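Local coordinates for autoinducer synthesis protein lasI (Pseudomonas aeruginosa, PDB 1RO5) that makes the quorum-sensing autoinducer N-(3-oxododecanoyl)homoserine lactone from an acyl-carrier-protein-bound fatty acid and S-adenosyl-L-methionine, at residues A129-S132 against L133-I137; K31-K34 against G35-V38. All coordinates share one frame; numbering follows the deposited sequence.

In the fold
The two contacts lie on opposite sides of the chain's centre, with their own centres 30 Å apart and their nearest atoms about 19 Å apart, so neither touches the other. Contact 2 comes first in the sequence: residues 31-38 form the loop between helix 16-30 and strand 40-41, where backbone amides hold a sulfate ion. Contact 1, residues 129-137, ends helix 118-133 and leads into strand 139-145. The mixed sheet joins them indirectly. Trp36 of contact 2 packs on strand 171-179, which pairs with strand 139-145, while contact 1 rests against Trp100 of strand 99-107, the parallel partner of strand 139-145.

Contact 1. Residues A129-S132 against L133-I137; sequences ARYS and LQNDI
Asn135 lays its amide nitrogen over one face of the Tyr131 ring, ND2 standing 3.7 Å above the ring plane and close to the centre; ring and amide planes are 46° apart. The same nitrogen donates to the backbone: Asn135 ND2 reaches Tyr131 O at 3.0 Å in a nearly straight bond, with the oxygen in the plane of the amide. With CG turned beside its own backbone N (chi1 -80°), Asn135 folds back over the last turn, and this bond fixes the rotation of its amide. One residue earlier, Arg130 meets Gln134 at the edge of the guanidinium: Arg130 NE points at Gln134 OE1, 3.5 Å away, in a straight but weak bond, the two planes 71° apart. Behind these side chains the helix ends in a Schellman motif. Ser132 O accepts from Asn135 N on one face of its carbonyl plane and from Ile137 N on the opposite face, each at 2.9 Å. Asp136 N closes the inner turn on Leu133 O at 3.0 Å, and Asp136 itself is the C-prime residue with positive phi. Past the turn, Ile137 CB packs 3.8 Å from Ser132 CB, while Ser132 OG bonds back to Leu128 O within the helix. Ala129 and Leu133 face helix 182-189, touching Leu188 and Gln185 respectively, and Ser132, Asn135 and Ile137 gather on Trp100 of strand 99-107; the turn itself leads from helix 118-133 toward strand 139-145 of the central sheet.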
# COMPACT_ATOMS: atom_id res chain seq x y z
N ALA A 129 1.44 9.38 -2.20
CA ALA A 129 2.14 9.82 -3.41
C ALA A 129 3.01 11.09 -3.14
O ALA A 129 4.02 11.33 -3.76
CB ALA A 129 1.15 10.07 -4.47
N ARG A 130 2.59 11.88 -2.19
CA ARG A 130 3.24 13.09 -1.81
C ARG A 130 4.50 12.86 -0.97
O ARG A 130 5.57 13.49 -1.20
CB ARG A 130 2.20 13.88 -0.96
CG ARG A 130 2.88 15.06 -0.28
CD ARG A 130 2.01 16.00 0.49
NE ARG A 130 2.88 16.47 1.59
CZ ARG A 130 2.54 16.46 2.89
NH1 ARG A 130 1.33 16.02 3.26
NH2 ARG A 130 3.41 16.91 3.82
N TYR A 131 4.36 12.01 0.05
CA TYR A 131 5.46 11.53 0.81
C TYR A 131 6.45 10.85 -0.09
O TYR A 131 7.62 11.02 0.06
CB TYR A 131 4.98 10.51 1.79
CG TYR A 131 6.10 9.98 2.72
CD1 TYR A 131 6.52 10.74 3.83
CD2 TYR A 131 6.66 8.74 2.50
CE1 TYR A 131 7.49 10.25 4.70
CE2 TYR A 131 7.68 8.21 3.37
CZ TYR A 131 8.11 8.99 4.45
OH TYR A 131 9.11 8.49 5.35
N SER A 132 6.00 10.09 -1.06
CA SER A 132 6.97 9.46 -1.92
C SER A 132 7.67 10.50 -2.83
O SER A 132 8.91 10.44 -3.07
CB SER A 132 6.33 8.39 -2.76
OG SER A 132 5.40 7.67 -1.97
N LEU A 133 6.90 11.44 -3.35
CA LEU A 133 7.47 12.40 -4.33
C LEU A 133 8.49 13.29 -3.57
O LEU A 133 9.55 13.51 -4.05
CB LEU A 133 6.39 13.24 -5.07
CG LEU A 133 5.67 12.43 -6.13
CD1 LEU A 133 4.37 13.14 -6.45
CD2 LEU A 133 6.57 12.40 -7.34
N GLN A 134 8.18 13.67 -2.34
CA GLN A 134 9.12 14.38 -1.52
C GLN A 134 10.32 13.59 -1.10
O GLN A 134 11.23 14.16 -0.54
CB GLN A 134 8.46 14.91 -0.30
CG GLN A 134 7.55 16.12 -0.69
CD GLN A 134 6.69 16.65 0.47
OE1 GLN A 134 5.87 17.59 0.26
NE2 GLN A 134 6.84 16.03 1.69
N ASN A 135 10.32 12.27 -1.31
CA ASN A 135 11.49 11.46 -1.03
C ASN A 135 12.07 10.97 -2.34
O ASN A 135 12.72 10.00 -2.37
CB ASN A 135 11.17 10.36 -0.03
CG ASN A 135 11.15 10.88 1.39
OD1 ASN A 135 12.19 10.96 1.99
ND2 ASN A 135 9.98 11.27 1.92
N ASP A 136 11.86 11.74 -3.40
CA ASP A 136 12.43 11.49 -4.75
C ASP A 136 12.02 10.13 -5.37
O ASP A 136 12.83 9.48 -6.06
CB ASP A 136 13.98 11.65 -4.77
CG ASP A 136 14.48 12.04 -6.16
OD1 ASP A 136 14.10 11.43 -7.17
OD2 ASP A 136 15.21 13.00 -6.38
N ILE A 137 10.79 9.72 -5.13
CA ILE A 137 10.35 8.47 -5.72
C ILE A 137 9.51 8.71 -7.04
O ILE A 137 8.53 9.48 -7.02
CB ILE A 137 9.54 7.66 -4.67
CG1 ILE A 137 10.33 7.43 -3.37
CG2 ILE A 137 8.84 6.42 -5.38
CD1 ILE A 137 11.60 6.53 -3.52

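Contact 2. Residues K31-K34 against G35-V38; sequences KERK and GWDV. With SO4 (sulfate ion), chain B.
Arg33 sets its guanidinium over one face of the Trp36 indole as a cation-pi pair: Arg33 CZ lies 4.8 Å from the centroid of the five-membered ring, only 11° off the ring normal. The planes are 67° apart, so the group is tilted rather than stacked, and Arg33 NH2 is the atom that dips toward the ring, 4.0 Å from Trp36 CE2. Bends at chi2 (-121°) and chi3 curl the arginine chain back to this face; Arg33 NE is buried without a partner, while Arg33 NH1 makes a long, weak ion pair with Glu171. Lys34 O comes in at the ring edge, 3.4 Å from Trp36 CD1. The indole also meets Phe84 edge-to-face and touches Glu171 and Ala173 of strand 171-179. Val38 CG2 lies 3.8 Å from Arg33 O. Inside the curve sits a sulfate, probably from the crystallisation liquor. Gly35 N donates to sulfate O4 at 3.1 Å. Asp37 N donates to sulfate O2 at 2.9 Å, and a weak bond runs from Val38 N to sulfate O3. Lys34 bends at chi2 and chi3, passing CD 4.0 Å from sulfate O4. Backbone N-H groups converging on one anion, with positive phi at Gly35 and Asp37, give this loop between helix 16-30 and strand 40-41 the character of a backbone anion-binding turn, here filled by the sulfate.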
# COMPACT_ATOMS: atom_id res chain seq x y z
N LYS A 31 -6.50 -12.55 7.50
CA LYS A 31 -6.61 -13.87 8.19
C LYS A 31 -7.19 -14.96 7.27
O LYS A 31 -8.22 -14.71 6.55
CB LYS A 31 -7.43 -13.81 9.51
CG LYS A 31 -8.92 -13.24 9.26
CD LYS A 31 -9.88 -13.50 10.45
CE LYS A 31 -11.34 -13.22 10.00
NZ LYS A 31 -12.10 -12.46 11.09
N GLU A 32 -6.50 -16.13 7.33
CA GLU A 32 -6.70 -17.34 6.49
C GLU A 32 -6.85 -17.11 4.95
O GLU A 32 -7.18 -18.12 4.25
CB GLU A 32 -7.88 -18.31 6.94
CG GLU A 32 -8.11 -18.67 8.43
CD GLU A 32 -9.58 -18.39 8.79
OE1 GLU A 32 -10.46 -18.43 7.84
OE2 GLU A 32 -9.85 -18.08 9.97
N ARG A 33 -6.70 -15.87 4.44
CA ARG A 33 -6.45 -15.71 2.99
C ARG A 33 -5.27 -16.64 2.75
O ARG A 33 -4.23 -16.54 3.48
CB ARG A 33 -6.05 -14.27 2.55
CG ARG A 33 -7.11 -13.19 2.79
CD ARG A 33 -7.64 -12.37 1.47
NE ARG A 33 -6.71 -11.52 0.68
CZ ARG A 33 -7.01 -10.28 0.27
NH1 ARG A 33 -8.17 -9.73 0.64
NH2 ARG A 33 -6.15 -9.56 -0.46
N LYS A 34 -5.47 -17.59 1.84
CA LYS A 34 -4.40 -18.42 1.32
C LYS A 34 -3.83 -17.78 0.08
O LYS A 34 -4.47 -16.97 -0.61
CB LYS A 34 -4.86 -19.88 1.03
CG LYS A 34 -5.57 -20.62 2.22
CD LYS A 34 -4.60 -21.54 2.99
CE LYS A 34 -4.63 -23.02 2.33
NZ LYS A 34 -3.47 -23.93 2.77
N GLY A 35 -2.56 -18.09 -0.13
CA GLY A 35 -1.82 -17.68 -1.31
C GLY A 35 -1.11 -16.32 -1.13
O GLY A 35 -0.17 -16.00 -1.93
N TRP A 36 -1.48 -15.56 -0.06
CA TRP A 36 -0.86 -14.25 0.10
C TRP A 36 0.30 -14.27 1.10
O TRP A 36 0.77 -13.15 1.59
CB TRP A 36 -1.92 -13.23 0.42
CG TRP A 36 -2.77 -12.94 -0.78
CD1 TRP A 36 -3.83 -13.74 -1.29
CD2 TRP A 36 -2.69 -11.81 -1.64
NE1 TRP A 36 -4.36 -13.15 -2.41
CE2 TRP A 36 -3.72 -11.95 -2.64
CE3 TRP A 36 -1.88 -10.69 -1.70
CZ2 TRP A 36 -3.89 -11.04 -3.66
CZ3 TRP A 36 -2.09 -9.77 -2.72
CH2 TRP A 36 -3.08 -9.94 -3.67
N ASP A 37 0.81 -15.52 1.35
CA ASP A 37 1.93 -15.72 2.27
C ASP A 37 1.69 -15.04 3.64
O ASP A 37 2.55 -14.28 4.14
CB ASP A 37 3.17 -15.10 1.64
CG ASP A 37 4.34 -15.98 1.77
OD1 ASP A 37 4.38 -16.70 2.78
OD2 ASP A 37 5.23 -16.07 0.95
N VAL A 38 0.52 -15.29 4.21
CA VAL A 38 0.08 -14.72 5.41
C VAL A 38 0.50 -15.56 6.58
O VAL A 38 0.41 -16.79 6.57
CB VAL A 38 -1.49 -14.63 5.38
CG1 VAL A 38 -2.13 -14.41 6.80
CG2 VAL A 38 -1.95 -13.63 4.36
S SO4 B . -0.12 -19.04 1.91
O1 SO4 B . 1.01 -19.71 2.56
O2 SO4 B . 0.45 -18.36 0.73
O3 SO4 B . -0.85 -18.03 2.78
O4 SO4 B . -1.14 -20.13 1.70